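Local coordinates for major Capsid Protein VP1 (Chimpanzee polyomavirus Bob, PDB 6Y9I), which probably forms the pentameric building blocks of the viral capsid and, as a polyomavirus coat protein, presents the surface that recognises glycan receptors on host cells, at residues A[24-29]-A[255-260]; A[94-99]-A[277-282]. One frame throughout, in Å; residues are numbered along the deposited sequence.

Contact 1: residues A[24-29]-A[255-260]; sequences LYLEPR and VSAADI. With MG (magnesium ion), chain F.
L24 and L26 of strand 8-26 pack onto V255 and A257 of strand 252-265 across the interior of the jelly-roll beta-sandwich of polyomavirus VP1. The evidence for face-to-face packing is geometric: the short strand axes approach to 8.3 Å, too far for backbone pairing, and their N-to-C directions differ by 41°. About 204 Å² is buried, mostly by L24, L26, V255 and A257; L26 CD1 also rests against the backbone of strand 252-265.

V255 meets both leucines. L24 comes at it tip to tip, and the methyl carbons L24 CD1 and V255 CG2 are pressed to 3.4 Å, closer than carbons usually approach. A chi1 of 72° sets L24 CG between its own backbone N and carbonyl carbon and brings both methyls near that one V255 branch. L26 uses a single methyl: its CD1 lies 3.9 Å from V255 CG2 and equally 3.9 Å from A257 CB, so it settles between two residues that point the same way from strand 252-265. F281 flanks L26 and V255, and A70 lies beside both leucines.

Polar interactions lie on the side of strand 8-26 turned away from 252-265, against a neighbouring subunit, and in the segment after the strand. Y25 stacks edge-to-face there with Y280. Beyond it E27 OE1 binds a magnesium ion at 2.5 Å, alongside three waters and L183 O of that subunit; the metal thus bridges two copies of VP1. E27 OE2 also accepts a hydrogen bond from Y43 OH. R29 NH1 makes a bent hydrogen bond (139°) to P28 O, while NE forms a salt bridge with D194. Water 1 binds the ion and donates to E27 OE2 at 2.7 Å, so the ion holds OE1 directly and OE2 through this water.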
loop_
_atom_site.group_PDB
_atom_site.type_symbol
_atom_site.label_atom_id
_atom_site.label_comp_id
_atom_site.label_asym_id
_atom_site.label_seq_id
_atom_site.Cartn_x
_atom_site.Cartn_y
_atom_site.Cartn_z
ATOM N N LEU A 24 -12.230 -25.162 -14.019
ATOM C CA LEU A 24 -12.089 -24.726 -15.420
ATOM C C LEU A 24 -11.153 -23.525 -15.503
ATOM O O LEU A 24 -10.821 -22.913 -14.458
ATOM C CB LEU A 24 -13.447 -24.410 -16.034
ATOM C CG LEU A 24 -14.146 -23.144 -15.548
ATOM C CD1 LEU A 24 -15.053 -22.628 -16.645
ATOM C CD2 LEU A 24 -14.926 -23.406 -14.275
ATOM N N TYR A 25 -10.693 -23.282 -16.718
ATOM C CA TYR A 25 -9.875 -22.115 -17.103
ATOM C C TYR A 25 -10.736 -21.239 -17.981
ATOM O O TYR A 25 -11.511 -21.813 -18.794
ATOM C CB TYR A 25 -8.636 -22.533 -17.883
ATOM C CG TYR A 25 -7.438 -22.784 -17.022
ATOM C CD1 TYR A 25 -6.824 -21.736 -16.359
ATOM C CD2 TYR A 25 -6.909 -24.055 -16.881
ATOM C CE1 TYR A 25 -5.701 -21.944 -15.581
ATOM C CE2 TYR A 25 -5.792 -24.282 -16.095
ATOM C CZ TYR A 25 -5.182 -23.217 -15.453
ATOM O OH TYR A 25 -4.070 -23.406 -14.685
ATOM N N LEU A 26 -10.640 -19.924 -17.795
ATOM C CA LEU A 26 -11.069 -18.946 -18.825
ATOM C C LEU A 26 -9.810 -18.331 -19.421
ATOM O O LEU A 26 -8.986 -17.740 -18.673
ATOM C CB LEU A 26 -12.001 -17.893 -18.229
ATOM C CG LEU A 26 -13.343 -18.426 -17.724
ATOM C CD1 LEU A 26 -14.148 -17.323 -17.052
ATOM C CD2 LEU A 26 -14.146 -19.049 -18.859
ATOM N N GLU A 27 -9.663 -18.504 -20.726
ATOM C CA GLU A 27 -8.547 -17.915 -21.490
ATOM C C GLU A 27 -8.866 -16.435 -21.677
ATOM O O GLU A 27 -10.039 -16.059 -21.752
ATOM C CB GLU A 27 -8.343 -18.698 -22.778
ATOM C CG GLU A 27 -7.716 -20.059 -22.518
ATOM C CD GLU A 27 -6.976 -20.696 -23.675
ATOM O OE1 GLU A 27 -7.392 -21.793 -24.074
ATOM O OE2 GLU A 27 -5.946 -20.141 -24.127
ATOM N N PRO A 28 -7.830 -15.567 -21.763
ATOM C CA PRO A 28 -8.052 -14.124 -21.860
ATOM C C PRO A 28 -8.654 -13.759 -23.225
ATOM O O PRO A 28 -8.309 -14.415 -24.214
ATOM C CB PRO A 28 -6.662 -13.528 -21.694
ATOM C CG PRO A 28 -5.740 -14.615 -22.183
ATOM C CD PRO A 28 -6.409 -15.925 -21.801
ATOM N N ARG A 29 -9.565 -12.782 -23.225
ATOM C CA ARG A 29 -10.187 -12.205 -24.447
ATOM C C ARG A 29 -9.815 -10.727 -24.553
ATOM O O ARG A 29 -10.676 -9.840 -24.281
ATOM C CB ARG A 29 -11.689 -12.518 -24.427
ATOM C CG ARG A 29 -11.979 -14.004 -24.320
ATOM C CD ARG A 29 -11.678 -14.738 -25.595
ATOM N NE ARG A 29 -11.897 -16.174 -25.507
ATOM C CZ ARG A 29 -10.939 -17.101 -25.513
ATOM N NH1 ARG A 29 -9.661 -16.775 -25.500
ATOM N NH2 ARG A 29 -11.260 -18.375 -25.471
ATOM N N VAL A 255 -19.230 -18.790 -14.610
ATOM C CA VAL A 255 -17.975 -18.118 -14.164
ATOM C C VAL A 255 -17.639 -17.046 -15.194
ATOM O O VAL A 255 -17.956 -17.214 -16.403
ATOM C CB VAL A 255 -16.813 -19.099 -13.905
ATOM C CG1 VAL A 255 -17.177 -20.104 -12.818
ATOM C CG2 VAL A 255 -16.399 -19.857 -15.153
ATOM N N SER A 256 -17.131 -15.929 -14.699
ATOM C CA SER A 256 -16.827 -14.724 -15.506
ATOM C C SER A 256 -15.488 -14.204 -15.030
ATOM O O SER A 256 -15.163 -14.397 -13.822
ATOM C CB SER A 256 -17.909 -13.671 -15.394
ATOM O OG SER A 256 -19.188 -14.238 -15.525
ATOM N N ALA A 257 -14.711 -13.640 -15.946
ATOM C CA ALA A 257 -13.387 -13.078 -15.615
ATOM C C ALA A 257 -13.001 -11.974 -16.596
ATOM O O ALA A 257 -13.471 -11.930 -17.749
ATOM C CB ALA A 257 -12.344 -14.166 -15.575
ATOM N N ALA A 258 -12.129 -11.103 -16.116
ATOM C CA ALA A 258 -11.342 -10.137 -16.912
ATOM C C ALA A 258 -10.006 -9.950 -16.203
ATOM O O ALA A 258 -10.049 -9.667 -15.026
ATOM C CB ALA A 258 -12.084 -8.845 -17.042
ATOM N N ASP A 259 -8.888 -10.193 -16.874
ATOM C CA ASP A 259 -7.566 -10.010 -16.246
ATOM C C ASP A 259 -6.640 -9.311 -17.217
ATOM O O ASP A 259 -5.822 -10.006 -17.806
ATOM C CB ASP A 259 -6.995 -11.344 -15.798
ATOM C CG ASP A 259 -7.775 -11.877 -14.617
ATOM O OD1 ASP A 259 -7.629 -11.282 -13.527
ATOM O OD2 ASP A 259 -8.572 -12.844 -14.819
ATOM N N ILE A 260 -6.753 -7.985 -17.312
ATOM C CA ILE A 260 -5.745 -7.144 -18.006
ATOM C C ILE A 260 -4.553 -6.962 -17.049
ATOM O O ILE A 260 -4.746 -6.390 -15.962
ATOM C CB ILE A 260 -6.342 -5.798 -18.430
ATOM C CG1 ILE A 260 -7.540 -5.992 -19.368
ATOM C CG2 ILE A 260 -5.248 -4.937 -19.049
ATOM C CD1 ILE A 260 -8.201 -4.692 -19.722
HETATM MG MG MG F . -5.884 -23.566 -24.917
HETATM O O HOH W 1 -4.569 -21.665 -25.882
HETATM O O HOH W 2 -4.528 -24.955 -26.070
HETATM O O HOH W 3 -7.407 -24.834 -24.169
#

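Contact 2: residues A[94-99]-A[277-282]; sequences CKTEIV and LPRYFK
C94 lies beside the last carbonyl of the facing segment, its CA making a C-H···O contact of 3.0 Å with K282 O. From here strands 87-98 and 272-291 run as an antiparallel pair, their short axes 169° apart, within one sheet of the jelly roll. K95 and K282 form a hydrogen-bonded pair: K95 N donates to K282 O at 2.7 Å, and K282 N returns a bond to K95 O. Their ammonium groups stay 4.9 Å apart, NZ to NZ; water 4 accepts from K282 NZ and only weakly from K95 NZ, which also bonds N232 O.

T96, in a non-hydrogen-bonded pair with F281, uses its hydroxyl in two bonds. With OG1 anti to its backbone N (chi1 -172°), the hydroxyl turns over the centre of the F281 ring and donates to Y280 O at 2.8 Å. The same OG1 accepts from R279 NH1 at 2.9 Å, along a nearly straight N-H (163°) lying in the guanidinium plane. E97 N reaches Y280 O from the other face of that carbonyl, which is therefore gripped by two donors. The E97 carboxylate leads away, to T231 N and to Y214 OH of a neighbouring subunit.

I98 CG1 covers one face of the R279 guanidinium, 3.4 Å from NH2, while its CG2 packs on L277 CB. V99 N closes the ladder with a bond to P278 O of 2.9 Å. V99 O, in contrast, is buried among carbons of L277 and P278 with no partner in the model.

NH1 of R279 is held by T96 and NH2 by a salt bridge to D259, which would restrain the guanidinium and probably balance its charge from strand 252-265, tying the strand pairing to the sandwich interior.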
loop_
_atom_site.group_PDB
_atom_site.type_symbol
_atom_site.label_atom_id
_atom_site.label_comp_id
_atom_site.label_asym_id
_atom_site.label_seq_id
_atom_site.Cartn_x
_atom_site.Cartn_y
_atom_site.Cartn_z
ATOM N N CYS A 94 -14.767 -20.720 -3.642
ATOM C CA CYS A 94 -13.942 -21.024 -4.827
ATOM C C CYS A 94 -12.478 -20.710 -4.563
ATOM O O CYS A 94 -12.187 -19.826 -3.750
ATOM C CB CYS A 94 -14.477 -20.277 -6.035
ATOM S SG CYS A 94 -14.314 -18.490 -5.897
ATOM N N LYS A 95 -11.598 -21.410 -5.272
ATOM C CA LYS A 95 -10.196 -21.000 -5.409
ATOM C C LYS A 95 -10.068 -20.452 -6.818
ATOM O O LYS A 95 -10.581 -21.063 -7.754
ATOM C CB LYS A 95 -9.262 -22.165 -5.111
ATOM C CG LYS A 95 -9.259 -22.567 -3.653
ATOM C CD LYS A 95 -8.056 -23.392 -3.303
ATOM C CE LYS A 95 -8.046 -23.811 -1.856
ATOM N NZ LYS A 95 -6.962 -24.801 -1.643
ATOM N N THR A 96 -9.485 -19.280 -6.946
ATOM C CA THR A 96 -9.251 -18.700 -8.280
ATOM C C THR A 96 -7.804 -18.229 -8.333
ATOM O O THR A 96 -7.252 -17.800 -7.301
ATOM C CB THR A 96 -10.325 -17.659 -8.624
ATOM O OG1 THR A 96 -10.113 -17.310 -9.985
ATOM C CG2 THR A 96 -10.263 -16.420 -7.759
ATOM N N GLU A 97 -7.207 -18.318 -9.503
ATOM C CA GLU A 97 -5.788 -17.991 -9.670
ATOM C C GLU A 97 -5.572 -17.418 -11.060
ATOM O O GLU A 97 -6.099 -17.995 -12.029
ATOM C CB GLU A 97 -4.970 -19.262 -9.507
ATOM C CG GLU A 97 -3.510 -19.024 -9.704
ATOM C CD GLU A 97 -2.775 -18.972 -8.393
ATOM O OE1 GLU A 97 -3.257 -18.241 -7.487
ATOM O OE2 GLU A 97 -1.751 -19.692 -8.285
ATOM N N ILE A 98 -4.818 -16.324 -11.151
ATOM C CA ILE A 98 -4.256 -15.851 -12.443
ATOM C C ILE A 98 -3.024 -16.694 -12.757
ATOM O O ILE A 98 -2.037 -16.670 -11.975
ATOM C CB ILE A 98 -3.916 -14.360 -12.364
ATOM C CG1 ILE A 98 -5.137 -13.537 -11.978
ATOM C CG2 ILE A 98 -3.272 -13.856 -13.645
ATOM C CD1 ILE A 98 -4.780 -12.195 -11.395
ATOM N N VAL A 99 -3.026 -17.370 -13.889
ATOM C CA VAL A 99 -1.923 -18.315 -14.232
ATOM C C VAL A 99 -0.963 -17.674 -15.225
ATOM O O VAL A 99 -1.437 -17.020 -16.178
ATOM C CB VAL A 99 -2.459 -19.658 -14.769
ATOM C CG1 VAL A 99 -1.322 -20.567 -15.173
ATOM C CG2 VAL A 99 -3.292 -20.347 -13.706
ATOM N N LEU A 277 -4.014 -12.562 -18.943
ATOM C CA LEU A 277 -3.603 -13.929 -18.555
ATOM C C LEU A 277 -4.844 -14.770 -18.294
ATOM O O LEU A 277 -5.910 -14.263 -17.956
ATOM C CB LEU A 277 -2.685 -13.875 -17.331
ATOM C CG LEU A 277 -1.317 -13.252 -17.588
ATOM C CD1 LEU A 277 -0.507 -13.089 -16.307
ATOM C CD2 LEU A 277 -0.549 -14.069 -18.604
ATOM N N PRO A 278 -4.721 -16.101 -18.471
ATOM C CA PRO A 278 -5.803 -17.022 -18.137
ATOM C C PRO A 278 -6.054 -17.079 -16.625
ATOM O O PRO A 278 -5.109 -16.892 -15.824
ATOM C CB PRO A 278 -5.309 -18.382 -18.644
ATOM C CG PRO A 278 -3.813 -18.250 -18.832
ATOM C CD PRO A 278 -3.512 -16.777 -18.965
ATOM N N ARG A 279 -7.305 -17.349 -16.272
ATOM C CA ARG A 279 -7.786 -17.467 -14.884
ATOM C C ARG A 279 -8.330 -18.891 -14.660
ATOM O O ARG A 279 -9.179 -19.405 -15.432
ATOM C CB ARG A 279 -8.837 -16.406 -14.541
ATOM C CG ARG A 279 -9.355 -16.539 -13.113
ATOM C CD ARG A 279 -10.270 -15.411 -12.684
ATOM N NE ARG A 279 -9.553 -14.152 -12.448
ATOM C CZ ARG A 279 -8.912 -13.846 -11.336
ATOM N NH1 ARG A 279 -8.881 -14.698 -10.321
ATOM N NH2 ARG A 279 -8.333 -12.664 -11.220
ATOM N N TYR A 280 -7.837 -19.531 -13.618
ATOM C CA TYR A 280 -8.352 -20.825 -13.134
ATOM C C TYR A 280 -9.444 -20.596 -12.090
ATOM O O TYR A 280 -9.301 -19.704 -11.223
ATOM C CB TYR A 280 -7.204 -21.610 -12.521
ATOM C CG TYR A 280 -7.639 -22.866 -11.834
ATOM C CD1 TYR A 280 -7.840 -24.041 -12.546
ATOM C CD2 TYR A 280 -7.792 -22.876 -10.466
ATOM C CE1 TYR A 280 -8.245 -25.190 -11.892
ATOM C CE2 TYR A 280 -8.169 -24.022 -9.798
ATOM C CZ TYR A 280 -8.363 -25.183 -10.518
ATOM O OH TYR A 280 -8.733 -26.272 -9.814
ATOM N N PHE A 281 -10.413 -21.507 -12.050
ATOM C CA PHE A 281 -11.485 -21.547 -11.029
ATOM C C PHE A 281 -11.645 -22.980 -10.523
ATOM O O PHE A 281 -11.719 -23.925 -11.346
ATOM C CB PHE A 281 -12.838 -21.171 -11.632
ATOM C CG PHE A 281 -12.989 -19.751 -12.101
ATOM C CD1 PHE A 281 -12.458 -19.351 -13.318
ATOM C CD2 PHE A 281 -13.731 -18.835 -11.361
ATOM C CE1 PHE A 281 -12.634 -18.055 -13.764
ATOM C CE2 PHE A 281 -13.918 -17.538 -11.825
ATOM C CZ PHE A 281 -13.362 -17.160 -13.017
ATOM N N LYS A 282 -11.713 -23.138 -9.213
ATOM C CA LYS A 282 -12.224 -24.372 -8.578
ATOM C C LYS A 282 -13.350 -23.941 -7.655
ATOM O O LYS A 282 -13.085 -23.162 -6.716
ATOM C CB LYS A 282 -11.124 -25.105 -7.817
ATOM C CG LYS A 282 -11.550 -26.410 -7.161
ATOM C CD LYS A 282 -10.569 -26.918 -6.110
ATOM C CE LYS A 282 -9.105 -26.681 -6.435
ATOM N NZ LYS A 282 -8.208 -27.483 -5.568
HETATM O O HOH W 4 -6.267 -27.030 -4.057
#

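Overall arrangement
From the N terminus the chain supplies 24-29, then 94-99, 255-260 and finally 277-282. Contact 1 closes a loop across 225 intervening residues and contact 2 one across 177. Because the segments alternate, the two loops cross and neither nests in the other. Their centres lie 8 Å apart. Strand 272-291 connects them: it pairs with strand 8-26 as well as with 87-98, and L24 O probably accepts a hydrogen bond from F281 N. Contact 1 thus joins facing layers of the jelly roll, contact 2 joins neighbours within one layer, and both also reach the same adjoining subunit.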